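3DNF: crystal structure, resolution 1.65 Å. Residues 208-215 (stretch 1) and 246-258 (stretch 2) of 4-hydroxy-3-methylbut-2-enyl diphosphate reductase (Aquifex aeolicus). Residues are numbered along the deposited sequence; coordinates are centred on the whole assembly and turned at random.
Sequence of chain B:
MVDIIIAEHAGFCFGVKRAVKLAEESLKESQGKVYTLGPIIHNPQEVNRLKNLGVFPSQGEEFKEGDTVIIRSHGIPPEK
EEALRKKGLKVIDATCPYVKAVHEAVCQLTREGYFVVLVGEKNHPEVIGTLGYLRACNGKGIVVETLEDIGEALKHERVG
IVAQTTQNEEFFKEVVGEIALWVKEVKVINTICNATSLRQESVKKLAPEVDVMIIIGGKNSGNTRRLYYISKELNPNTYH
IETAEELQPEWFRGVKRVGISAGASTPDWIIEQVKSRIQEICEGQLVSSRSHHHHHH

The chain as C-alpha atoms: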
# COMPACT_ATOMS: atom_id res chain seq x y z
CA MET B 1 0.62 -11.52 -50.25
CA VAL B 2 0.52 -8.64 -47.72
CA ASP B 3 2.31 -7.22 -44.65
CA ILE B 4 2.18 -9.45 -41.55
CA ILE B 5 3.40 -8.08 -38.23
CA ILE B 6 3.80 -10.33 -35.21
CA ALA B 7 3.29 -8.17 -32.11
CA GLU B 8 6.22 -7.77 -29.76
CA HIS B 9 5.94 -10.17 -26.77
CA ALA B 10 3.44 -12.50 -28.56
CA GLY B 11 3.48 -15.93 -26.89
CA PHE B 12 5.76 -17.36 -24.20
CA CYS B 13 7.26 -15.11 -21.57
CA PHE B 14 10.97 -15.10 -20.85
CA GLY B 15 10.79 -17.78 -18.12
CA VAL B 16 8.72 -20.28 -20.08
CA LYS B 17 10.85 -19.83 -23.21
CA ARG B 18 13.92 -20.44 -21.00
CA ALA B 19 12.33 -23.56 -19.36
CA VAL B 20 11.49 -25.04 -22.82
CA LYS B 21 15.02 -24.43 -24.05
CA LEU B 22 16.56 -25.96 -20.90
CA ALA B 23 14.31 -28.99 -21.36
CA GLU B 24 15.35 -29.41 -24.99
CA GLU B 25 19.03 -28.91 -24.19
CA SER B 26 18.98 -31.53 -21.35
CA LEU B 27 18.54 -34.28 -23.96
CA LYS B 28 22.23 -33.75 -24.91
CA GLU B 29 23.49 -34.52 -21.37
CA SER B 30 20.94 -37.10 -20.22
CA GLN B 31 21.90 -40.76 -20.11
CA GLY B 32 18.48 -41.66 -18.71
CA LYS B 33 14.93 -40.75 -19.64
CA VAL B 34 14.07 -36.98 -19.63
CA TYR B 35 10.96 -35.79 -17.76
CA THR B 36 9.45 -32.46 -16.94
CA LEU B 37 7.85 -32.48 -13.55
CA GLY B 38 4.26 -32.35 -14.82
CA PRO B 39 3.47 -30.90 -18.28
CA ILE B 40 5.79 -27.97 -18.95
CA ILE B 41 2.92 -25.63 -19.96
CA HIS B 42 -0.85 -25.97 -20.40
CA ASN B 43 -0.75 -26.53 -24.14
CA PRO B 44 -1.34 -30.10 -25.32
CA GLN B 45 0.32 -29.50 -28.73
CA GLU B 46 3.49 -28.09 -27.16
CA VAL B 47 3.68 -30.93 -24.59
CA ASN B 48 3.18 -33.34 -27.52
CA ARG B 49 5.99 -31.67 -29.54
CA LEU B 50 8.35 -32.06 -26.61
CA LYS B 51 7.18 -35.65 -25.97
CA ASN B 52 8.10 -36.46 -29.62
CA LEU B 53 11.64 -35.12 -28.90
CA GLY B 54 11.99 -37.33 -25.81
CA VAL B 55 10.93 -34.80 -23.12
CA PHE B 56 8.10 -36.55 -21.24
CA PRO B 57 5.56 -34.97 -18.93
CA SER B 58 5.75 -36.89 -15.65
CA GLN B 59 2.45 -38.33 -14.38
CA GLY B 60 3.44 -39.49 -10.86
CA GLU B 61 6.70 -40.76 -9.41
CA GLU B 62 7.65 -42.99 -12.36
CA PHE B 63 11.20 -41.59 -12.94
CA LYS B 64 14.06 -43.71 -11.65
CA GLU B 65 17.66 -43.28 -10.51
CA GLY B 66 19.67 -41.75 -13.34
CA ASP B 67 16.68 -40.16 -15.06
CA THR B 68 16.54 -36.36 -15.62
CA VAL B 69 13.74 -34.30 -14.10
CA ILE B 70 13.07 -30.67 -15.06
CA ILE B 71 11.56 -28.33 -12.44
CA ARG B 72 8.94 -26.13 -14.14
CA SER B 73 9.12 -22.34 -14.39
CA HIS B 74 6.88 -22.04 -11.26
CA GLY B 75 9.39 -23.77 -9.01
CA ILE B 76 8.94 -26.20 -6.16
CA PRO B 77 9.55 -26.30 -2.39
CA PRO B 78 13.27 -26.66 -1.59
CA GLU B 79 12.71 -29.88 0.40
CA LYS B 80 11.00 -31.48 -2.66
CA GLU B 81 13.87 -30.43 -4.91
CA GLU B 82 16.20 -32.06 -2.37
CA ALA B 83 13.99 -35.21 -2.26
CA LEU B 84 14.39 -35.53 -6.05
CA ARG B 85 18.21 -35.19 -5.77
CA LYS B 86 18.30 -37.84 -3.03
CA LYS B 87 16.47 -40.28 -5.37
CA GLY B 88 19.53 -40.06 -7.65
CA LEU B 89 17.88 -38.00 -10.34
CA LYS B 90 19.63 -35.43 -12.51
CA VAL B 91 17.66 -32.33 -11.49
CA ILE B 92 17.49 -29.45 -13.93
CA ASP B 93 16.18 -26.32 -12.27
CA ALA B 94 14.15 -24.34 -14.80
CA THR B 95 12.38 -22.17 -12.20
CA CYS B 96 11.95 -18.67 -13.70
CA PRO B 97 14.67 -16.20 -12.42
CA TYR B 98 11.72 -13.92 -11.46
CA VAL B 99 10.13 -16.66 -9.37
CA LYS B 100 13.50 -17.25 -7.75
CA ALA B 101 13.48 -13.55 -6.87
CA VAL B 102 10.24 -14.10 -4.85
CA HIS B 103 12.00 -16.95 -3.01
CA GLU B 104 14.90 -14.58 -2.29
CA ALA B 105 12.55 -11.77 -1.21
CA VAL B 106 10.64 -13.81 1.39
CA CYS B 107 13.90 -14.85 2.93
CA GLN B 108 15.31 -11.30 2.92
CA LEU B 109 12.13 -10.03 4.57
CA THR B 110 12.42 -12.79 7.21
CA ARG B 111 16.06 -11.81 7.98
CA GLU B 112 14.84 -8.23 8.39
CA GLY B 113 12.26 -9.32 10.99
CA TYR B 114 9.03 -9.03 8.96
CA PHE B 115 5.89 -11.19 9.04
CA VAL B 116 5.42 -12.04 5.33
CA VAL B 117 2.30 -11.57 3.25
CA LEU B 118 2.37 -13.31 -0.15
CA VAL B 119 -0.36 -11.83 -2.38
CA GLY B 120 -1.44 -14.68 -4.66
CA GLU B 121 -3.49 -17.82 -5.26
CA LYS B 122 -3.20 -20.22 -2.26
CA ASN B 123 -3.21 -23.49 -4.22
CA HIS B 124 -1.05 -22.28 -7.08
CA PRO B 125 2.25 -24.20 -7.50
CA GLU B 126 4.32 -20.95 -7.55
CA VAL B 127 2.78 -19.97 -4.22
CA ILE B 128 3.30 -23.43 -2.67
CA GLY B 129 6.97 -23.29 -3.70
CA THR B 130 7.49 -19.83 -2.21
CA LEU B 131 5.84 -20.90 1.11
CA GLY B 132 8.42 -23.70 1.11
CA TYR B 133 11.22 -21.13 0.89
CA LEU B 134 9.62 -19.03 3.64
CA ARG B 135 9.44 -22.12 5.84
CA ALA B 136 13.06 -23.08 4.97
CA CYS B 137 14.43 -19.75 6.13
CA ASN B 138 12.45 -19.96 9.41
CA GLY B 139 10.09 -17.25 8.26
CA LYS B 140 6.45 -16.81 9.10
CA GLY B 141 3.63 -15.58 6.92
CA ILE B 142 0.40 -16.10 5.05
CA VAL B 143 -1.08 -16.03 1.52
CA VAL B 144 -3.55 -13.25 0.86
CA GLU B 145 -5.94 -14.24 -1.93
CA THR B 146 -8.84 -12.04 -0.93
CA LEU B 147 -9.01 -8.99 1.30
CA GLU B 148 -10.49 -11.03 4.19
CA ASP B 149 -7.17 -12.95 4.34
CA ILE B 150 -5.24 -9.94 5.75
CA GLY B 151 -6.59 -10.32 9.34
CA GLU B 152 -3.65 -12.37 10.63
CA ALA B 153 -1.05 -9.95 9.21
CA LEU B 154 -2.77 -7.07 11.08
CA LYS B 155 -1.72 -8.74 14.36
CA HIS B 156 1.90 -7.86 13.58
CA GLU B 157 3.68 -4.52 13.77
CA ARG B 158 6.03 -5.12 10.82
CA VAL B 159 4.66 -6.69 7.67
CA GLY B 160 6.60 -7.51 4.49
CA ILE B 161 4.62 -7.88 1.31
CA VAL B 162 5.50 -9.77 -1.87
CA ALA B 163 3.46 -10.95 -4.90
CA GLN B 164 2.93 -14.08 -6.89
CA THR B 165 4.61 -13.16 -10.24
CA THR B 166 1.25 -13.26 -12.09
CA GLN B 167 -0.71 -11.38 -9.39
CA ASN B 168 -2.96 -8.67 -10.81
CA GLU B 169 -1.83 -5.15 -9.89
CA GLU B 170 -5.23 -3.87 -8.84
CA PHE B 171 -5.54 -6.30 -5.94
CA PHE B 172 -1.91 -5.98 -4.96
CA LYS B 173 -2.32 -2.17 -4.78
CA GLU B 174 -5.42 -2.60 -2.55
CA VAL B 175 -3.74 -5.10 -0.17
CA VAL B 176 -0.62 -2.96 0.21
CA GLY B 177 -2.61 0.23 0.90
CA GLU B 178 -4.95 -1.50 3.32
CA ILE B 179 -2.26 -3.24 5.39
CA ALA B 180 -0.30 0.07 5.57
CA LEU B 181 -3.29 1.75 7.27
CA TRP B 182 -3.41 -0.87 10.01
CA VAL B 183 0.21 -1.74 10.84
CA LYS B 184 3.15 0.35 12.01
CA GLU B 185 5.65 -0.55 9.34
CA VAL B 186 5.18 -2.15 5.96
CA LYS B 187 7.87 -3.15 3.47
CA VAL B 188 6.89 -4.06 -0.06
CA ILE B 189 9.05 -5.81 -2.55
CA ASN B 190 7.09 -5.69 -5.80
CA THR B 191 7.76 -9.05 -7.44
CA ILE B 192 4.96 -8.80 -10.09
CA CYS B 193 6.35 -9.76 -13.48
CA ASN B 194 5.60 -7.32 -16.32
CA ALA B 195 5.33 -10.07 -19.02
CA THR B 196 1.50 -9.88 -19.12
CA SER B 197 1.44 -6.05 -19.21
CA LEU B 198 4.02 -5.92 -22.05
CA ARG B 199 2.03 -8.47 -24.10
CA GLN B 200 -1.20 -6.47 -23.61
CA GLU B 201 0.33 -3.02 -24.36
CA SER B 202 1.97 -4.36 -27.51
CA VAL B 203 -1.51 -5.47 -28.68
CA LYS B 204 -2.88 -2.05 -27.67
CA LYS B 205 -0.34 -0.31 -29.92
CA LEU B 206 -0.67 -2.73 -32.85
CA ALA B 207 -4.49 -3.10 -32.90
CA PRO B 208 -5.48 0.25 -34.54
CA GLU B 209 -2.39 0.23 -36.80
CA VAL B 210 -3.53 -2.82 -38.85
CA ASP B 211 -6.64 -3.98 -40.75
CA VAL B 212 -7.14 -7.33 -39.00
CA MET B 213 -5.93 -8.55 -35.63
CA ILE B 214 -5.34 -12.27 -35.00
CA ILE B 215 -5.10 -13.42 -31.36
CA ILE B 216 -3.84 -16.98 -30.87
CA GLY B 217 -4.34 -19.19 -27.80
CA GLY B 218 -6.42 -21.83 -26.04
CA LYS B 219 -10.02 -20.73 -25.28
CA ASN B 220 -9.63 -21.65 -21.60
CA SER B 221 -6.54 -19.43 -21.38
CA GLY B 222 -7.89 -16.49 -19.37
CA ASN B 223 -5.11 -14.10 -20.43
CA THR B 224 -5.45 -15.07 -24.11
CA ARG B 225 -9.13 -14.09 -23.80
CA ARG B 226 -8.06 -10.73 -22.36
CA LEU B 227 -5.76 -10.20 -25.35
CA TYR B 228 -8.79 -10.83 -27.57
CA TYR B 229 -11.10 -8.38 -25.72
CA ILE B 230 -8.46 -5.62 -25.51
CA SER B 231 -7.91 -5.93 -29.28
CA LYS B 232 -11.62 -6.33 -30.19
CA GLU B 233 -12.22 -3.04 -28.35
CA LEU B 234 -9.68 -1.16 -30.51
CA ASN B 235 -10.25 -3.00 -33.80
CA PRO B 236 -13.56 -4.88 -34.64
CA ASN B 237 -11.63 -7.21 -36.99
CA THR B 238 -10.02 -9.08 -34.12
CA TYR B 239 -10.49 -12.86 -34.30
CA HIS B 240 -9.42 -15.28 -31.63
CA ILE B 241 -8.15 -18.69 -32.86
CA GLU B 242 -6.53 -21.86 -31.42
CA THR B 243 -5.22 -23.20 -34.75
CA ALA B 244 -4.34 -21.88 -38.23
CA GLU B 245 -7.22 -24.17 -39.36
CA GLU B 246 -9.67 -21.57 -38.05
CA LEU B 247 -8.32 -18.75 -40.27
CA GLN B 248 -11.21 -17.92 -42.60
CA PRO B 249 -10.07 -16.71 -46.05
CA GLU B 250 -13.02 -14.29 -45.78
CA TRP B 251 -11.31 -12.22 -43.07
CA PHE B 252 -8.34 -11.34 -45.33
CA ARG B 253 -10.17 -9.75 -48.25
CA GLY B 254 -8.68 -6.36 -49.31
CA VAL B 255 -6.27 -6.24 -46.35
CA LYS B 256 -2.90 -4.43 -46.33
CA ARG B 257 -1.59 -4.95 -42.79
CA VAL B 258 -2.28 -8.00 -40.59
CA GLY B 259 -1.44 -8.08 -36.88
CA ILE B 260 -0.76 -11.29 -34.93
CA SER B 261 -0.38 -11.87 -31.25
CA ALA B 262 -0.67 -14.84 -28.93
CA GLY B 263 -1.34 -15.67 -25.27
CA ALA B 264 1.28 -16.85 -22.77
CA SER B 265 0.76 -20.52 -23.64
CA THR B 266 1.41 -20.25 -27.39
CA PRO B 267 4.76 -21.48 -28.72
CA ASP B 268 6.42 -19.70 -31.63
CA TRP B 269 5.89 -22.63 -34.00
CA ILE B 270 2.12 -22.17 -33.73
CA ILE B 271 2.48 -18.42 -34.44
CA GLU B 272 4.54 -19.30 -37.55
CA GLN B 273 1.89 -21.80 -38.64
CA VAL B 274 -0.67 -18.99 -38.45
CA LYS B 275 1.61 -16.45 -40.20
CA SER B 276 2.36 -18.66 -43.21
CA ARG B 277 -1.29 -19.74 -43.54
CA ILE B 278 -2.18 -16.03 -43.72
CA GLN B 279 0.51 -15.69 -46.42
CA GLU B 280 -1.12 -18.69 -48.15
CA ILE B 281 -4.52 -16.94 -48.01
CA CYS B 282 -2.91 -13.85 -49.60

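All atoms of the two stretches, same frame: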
# COMPACT_ATOMS: atom_id res chain seq x y z
N PRO B 208 -4.91 -0.75 -33.61
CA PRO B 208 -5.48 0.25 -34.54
C PRO B 208 -4.61 0.52 -35.78
O PRO B 208 -5.04 1.21 -36.71
CB PRO B 208 -5.59 1.52 -33.68
CG PRO B 208 -5.19 1.10 -32.26
CD PRO B 208 -4.32 -0.09 -32.43
N GLU B 209 -3.41 -0.05 -35.80
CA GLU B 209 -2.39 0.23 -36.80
C GLU B 209 -2.38 -0.84 -37.91
O GLU B 209 -1.49 -0.85 -38.77
CB GLU B 209 -1.04 0.25 -36.07
CG GLU B 209 0.07 1.09 -36.69
CD GLU B 209 1.31 1.16 -35.80
OE1 GLU B 209 1.91 2.25 -35.71
OE2 GLU B 209 1.68 0.12 -35.19
N VAL B 210 -3.38 -1.73 -37.88
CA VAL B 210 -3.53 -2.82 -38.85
C VAL B 210 -5.01 -3.00 -39.22
O VAL B 210 -5.90 -2.53 -38.51
CB VAL B 210 -2.96 -4.20 -38.33
CG1 VAL B 210 -1.45 -4.14 -38.06
CG2 VAL B 210 -3.72 -4.70 -37.09
N ASP B 211 -5.27 -3.70 -40.33
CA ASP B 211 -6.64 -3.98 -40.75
C ASP B 211 -7.32 -5.09 -39.96
O ASP B 211 -8.46 -4.94 -39.52
CB ASP B 211 -6.69 -4.28 -42.25
CG ASP B 211 -6.45 -3.00 -43.09
OD1 ASP B 211 -7.27 -1.95 -42.76
OD2 ASP B 211 -5.43 -3.04 -44.06
N VAL B 212 -6.61 -6.20 -39.77
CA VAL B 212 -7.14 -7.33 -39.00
C VAL B 212 -6.15 -7.71 -37.92
O VAL B 212 -4.94 -7.69 -38.15
CB VAL B 212 -7.45 -8.57 -39.90
CG1 VAL B 212 -6.36 -8.79 -40.94
CG2 VAL B 212 -7.64 -9.84 -39.06
N MET B 213 -6.69 -8.02 -36.75
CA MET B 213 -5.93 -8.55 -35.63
C MET B 213 -6.26 -10.02 -35.42
O MET B 213 -7.44 -10.39 -35.32
CB MET B 213 -6.25 -7.74 -34.36
CG MET B 213 -5.39 -6.50 -34.17
SD MET B 213 -3.61 -6.88 -34.08
CE MET B 213 -3.43 -7.72 -32.50
N ILE B 214 -5.22 -10.85 -35.36
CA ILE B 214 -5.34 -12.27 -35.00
C ILE B 214 -4.73 -12.52 -33.62
O ILE B 214 -3.56 -12.21 -33.39
CB ILE B 214 -4.65 -13.21 -36.04
CG1 ILE B 214 -5.15 -12.94 -37.47
CG2 ILE B 214 -4.80 -14.69 -35.63
CD1 ILE B 214 -6.68 -13.08 -37.68
N ILE B 215 -5.53 -13.07 -32.71
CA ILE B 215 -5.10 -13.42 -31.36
C ILE B 215 -5.13 -14.94 -31.21
O ILE B 215 -6.18 -15.58 -31.37
CB ILE B 215 -5.98 -12.72 -30.26
CG1 ILE B 215 -5.93 -11.18 -30.38
CG2 ILE B 215 -5.64 -13.23 -28.86
CD1 ILE B 215 -4.54 -10.54 -30.27
N GLU B 246 -8.51 -22.43 -38.27
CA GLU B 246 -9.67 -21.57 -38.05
C GLU B 246 -9.65 -20.29 -38.89
O GLU B 246 -10.70 -19.64 -39.06
CB GLU B 246 -9.81 -21.25 -36.57
CG GLU B 246 -9.96 -22.49 -35.70
CD GLU B 246 -9.88 -22.18 -34.23
OE1 GLU B 246 -10.71 -21.41 -33.71
OE2 GLU B 246 -8.97 -22.73 -33.57
N LEU B 247 -8.48 -19.93 -39.42
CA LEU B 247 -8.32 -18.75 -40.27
C LEU B 247 -9.21 -18.78 -41.51
O LEU B 247 -8.93 -19.51 -42.47
CB LEU B 247 -6.86 -18.57 -40.69
CG LEU B 247 -5.85 -18.13 -39.62
CD1 LEU B 247 -4.41 -18.38 -40.08
CD2 LEU B 247 -6.07 -16.67 -39.23
N GLN B 248 -10.27 -17.99 -41.48
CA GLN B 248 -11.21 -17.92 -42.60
C GLN B 248 -10.65 -17.01 -43.68
O GLN B 248 -10.31 -15.86 -43.40
CB GLN B 248 -12.57 -17.40 -42.14
CG GLN B 248 -13.30 -18.32 -41.16
CD GLN B 248 -14.57 -17.70 -40.60
OE1 GLN B 248 -14.91 -17.90 -39.43
NE2 GLN B 248 -15.28 -16.95 -41.43
N PRO B 249 -10.55 -17.52 -44.93
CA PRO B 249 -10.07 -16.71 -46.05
C PRO B 249 -10.85 -15.40 -46.17
O PRO B 249 -10.30 -14.39 -46.62
CB PRO B 249 -10.35 -17.60 -47.27
CG PRO B 249 -10.30 -18.99 -46.73
CD PRO B 249 -10.88 -18.90 -45.35
N GLU B 250 -12.11 -15.44 -45.74
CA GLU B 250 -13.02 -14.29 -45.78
C GLU B 250 -12.46 -13.06 -45.06
O GLU B 250 -12.61 -11.93 -45.55
CB GLU B 250 -14.37 -14.69 -45.17
CG GLU B 250 -15.47 -13.64 -45.33
CD GLU B 250 -16.81 -14.11 -44.80
OE1 GLU B 250 -17.84 -13.81 -45.45
OE2 GLU B 250 -16.84 -14.77 -43.74
N TRP B 251 -11.82 -13.29 -43.92
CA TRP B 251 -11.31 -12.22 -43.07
C TRP B 251 -10.20 -11.39 -43.72
O TRP B 251 -9.98 -10.21 -43.32
CB TRP B 251 -10.77 -12.76 -41.73
CG TRP B 251 -11.71 -13.63 -40.92
CD1 TRP B 251 -13.08 -13.69 -41.00
CD2 TRP B 251 -11.34 -14.53 -39.85
NE1 TRP B 251 -13.57 -14.59 -40.08
CE2 TRP B 251 -12.53 -15.11 -39.36
CE3 TRP B 251 -10.11 -14.90 -39.28
CZ2 TRP B 251 -12.52 -16.05 -38.32
CZ3 TRP B 251 -10.11 -15.83 -38.24
CH2 TRP B 251 -11.31 -16.39 -37.77
N PHE B 252 -9.50 -11.99 -44.72
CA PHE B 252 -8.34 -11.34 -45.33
C PHE B 252 -8.59 -10.74 -46.72
O PHE B 252 -7.65 -10.55 -47.51
CB PHE B 252 -7.16 -12.30 -45.34
CG PHE B 252 -6.87 -12.88 -43.99
CD1 PHE B 252 -7.32 -14.16 -43.67
CD2 PHE B 252 -6.20 -12.14 -43.03
CE1 PHE B 252 -7.07 -14.70 -42.41
CE2 PHE B 252 -5.95 -12.67 -41.77
CZ PHE B 252 -6.39 -13.95 -41.46
N ARG B 253 -9.85 -10.43 -47.01
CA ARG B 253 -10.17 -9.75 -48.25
C ARG B 253 -9.81 -8.27 -48.13
O ARG B 253 -10.22 -7.58 -47.08
CB ARG B 253 -11.65 -9.92 -48.59
CG ARG B 253 -12.11 -11.36 -48.79
CD ARG B 253 -13.60 -11.42 -49.06
NE ARG B 253 -14.14 -12.75 -48.80
CZ ARG B 253 -15.44 -13.06 -48.84
NH1 ARG B 253 -16.35 -12.14 -49.13
NH2 ARG B 253 -15.83 -14.30 -48.58
N GLY B 254 -9.02 -7.79 -49.18
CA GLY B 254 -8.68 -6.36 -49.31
C GLY B 254 -7.89 -5.79 -48.14
O GLY B 254 -8.03 -4.61 -47.81
N VAL B 255 -7.07 -6.63 -47.51
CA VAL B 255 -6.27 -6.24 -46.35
C VAL B 255 -4.86 -5.82 -46.79
O VAL B 255 -4.32 -6.36 -47.76
CB VAL B 255 -6.19 -7.40 -45.31
CG1 VAL B 255 -5.30 -7.04 -44.14
CG2 VAL B 255 -7.59 -7.75 -44.82
N LYS B 256 -4.27 -4.86 -46.08
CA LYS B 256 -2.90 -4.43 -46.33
C LYS B 256 -1.97 -4.86 -45.20
O LYS B 256 -0.92 -5.46 -45.44
CB LYS B 256 -2.82 -2.92 -46.53
CG LYS B 256 -1.51 -2.44 -47.13
CD LYS B 256 -1.36 -0.93 -47.03
CE LYS B 256 -0.83 -0.53 -45.65
NZ LYS B 256 -0.74 0.94 -45.52
N ARG B 257 -2.35 -4.53 -43.97
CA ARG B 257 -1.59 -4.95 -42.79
C ARG B 257 -2.38 -5.92 -41.91
O ARG B 257 -3.54 -5.66 -41.56
CB ARG B 257 -1.17 -3.74 -41.94
CG ARG B 257 -0.22 -2.76 -42.60
CD ARG B 257 -0.23 -1.46 -41.82
NE ARG B 257 -1.59 -1.12 -41.37
CZ ARG B 257 -2.32 -0.10 -41.83
NH1 ARG B 257 -1.83 0.73 -42.74
NH2 ARG B 257 -3.54 0.10 -41.35
N VAL B 258 -1.74 -7.04 -41.56
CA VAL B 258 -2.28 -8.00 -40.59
C VAL B 258 -1.44 -8.01 -39.32
O VAL B 258 -0.21 -8.11 -39.38
CB VAL B 258 -2.31 -9.45 -41.15
CG1 VAL B 258 -2.97 -10.42 -40.14
CG2 VAL B 258 -3.01 -9.50 -42.51

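Stretch 2 reaches stretch 1 first through apolar side chains and then through its backbone. Leu-247 is the first residue to touch. Its CA-to-CB bond points sideways, but the end of the side chain comes nearer, and CD2 lies 4.0 Å from CD1 of Ile-214.

Residues 249-251 form a 3-10 segment. Trp-251 N donates to Gln-248 O at 3.0 Å, and Phe-252 N donates to Pro-249 O at 3.2 Å. Pro-249 and Glu-250 stay out of reach of stretch 1. The CA-to-CB bond of Trp-251 points toward it, and its CE3 sits 4.2 Å from Ile-214 CD1. Phe-252 meets two residues: its CZ is 3.9 Å from Ile-214 CD1, and its CD2 is 4.0 Å from Val-212 CG1. Ile-214 CD1 thus packs against Leu-247, Trp-251 and Phe-252 together. These contacts are van der Waals packing of apolar side chains.

A type II turn runs from Phe-252 to Val-255. Gly-254 has a positive phi, which favours glycine. The turn ends at Val-255, whose CG1 lies 3.8 Å from Val-212 CG1 and 3.6 Å from Asp-211 CB.

Asp-211 then binds the backbone of stretch 2. Its OD2 accepts a hydrogen bond from Lys-256 N at 3.0 Å and a weak one from Arg-257 N at 3.4 Å. One carboxylate oxygen therefore serves two consecutive amides just where the strand begins.

Arg-257 returns a bond: its O accepts from Asp-211 N at 2.9 Å. Its CA-to-CB bond points toward stretch 1, and its NE lies 2.6 Å from Glu-209 O. Val-210 CG1 packs 3.9 Å from Arg-257 CB.

Val-258 pairs with Val-212 in a parallel bridge, CA to CA 5.2 Å. Both side chains lie on the same sheet face, so Val-258 CG2 meets Val-212 CG1 at 3.8 Å. Val-258 CG1 is 4.3 Å from Ile-214 CG1.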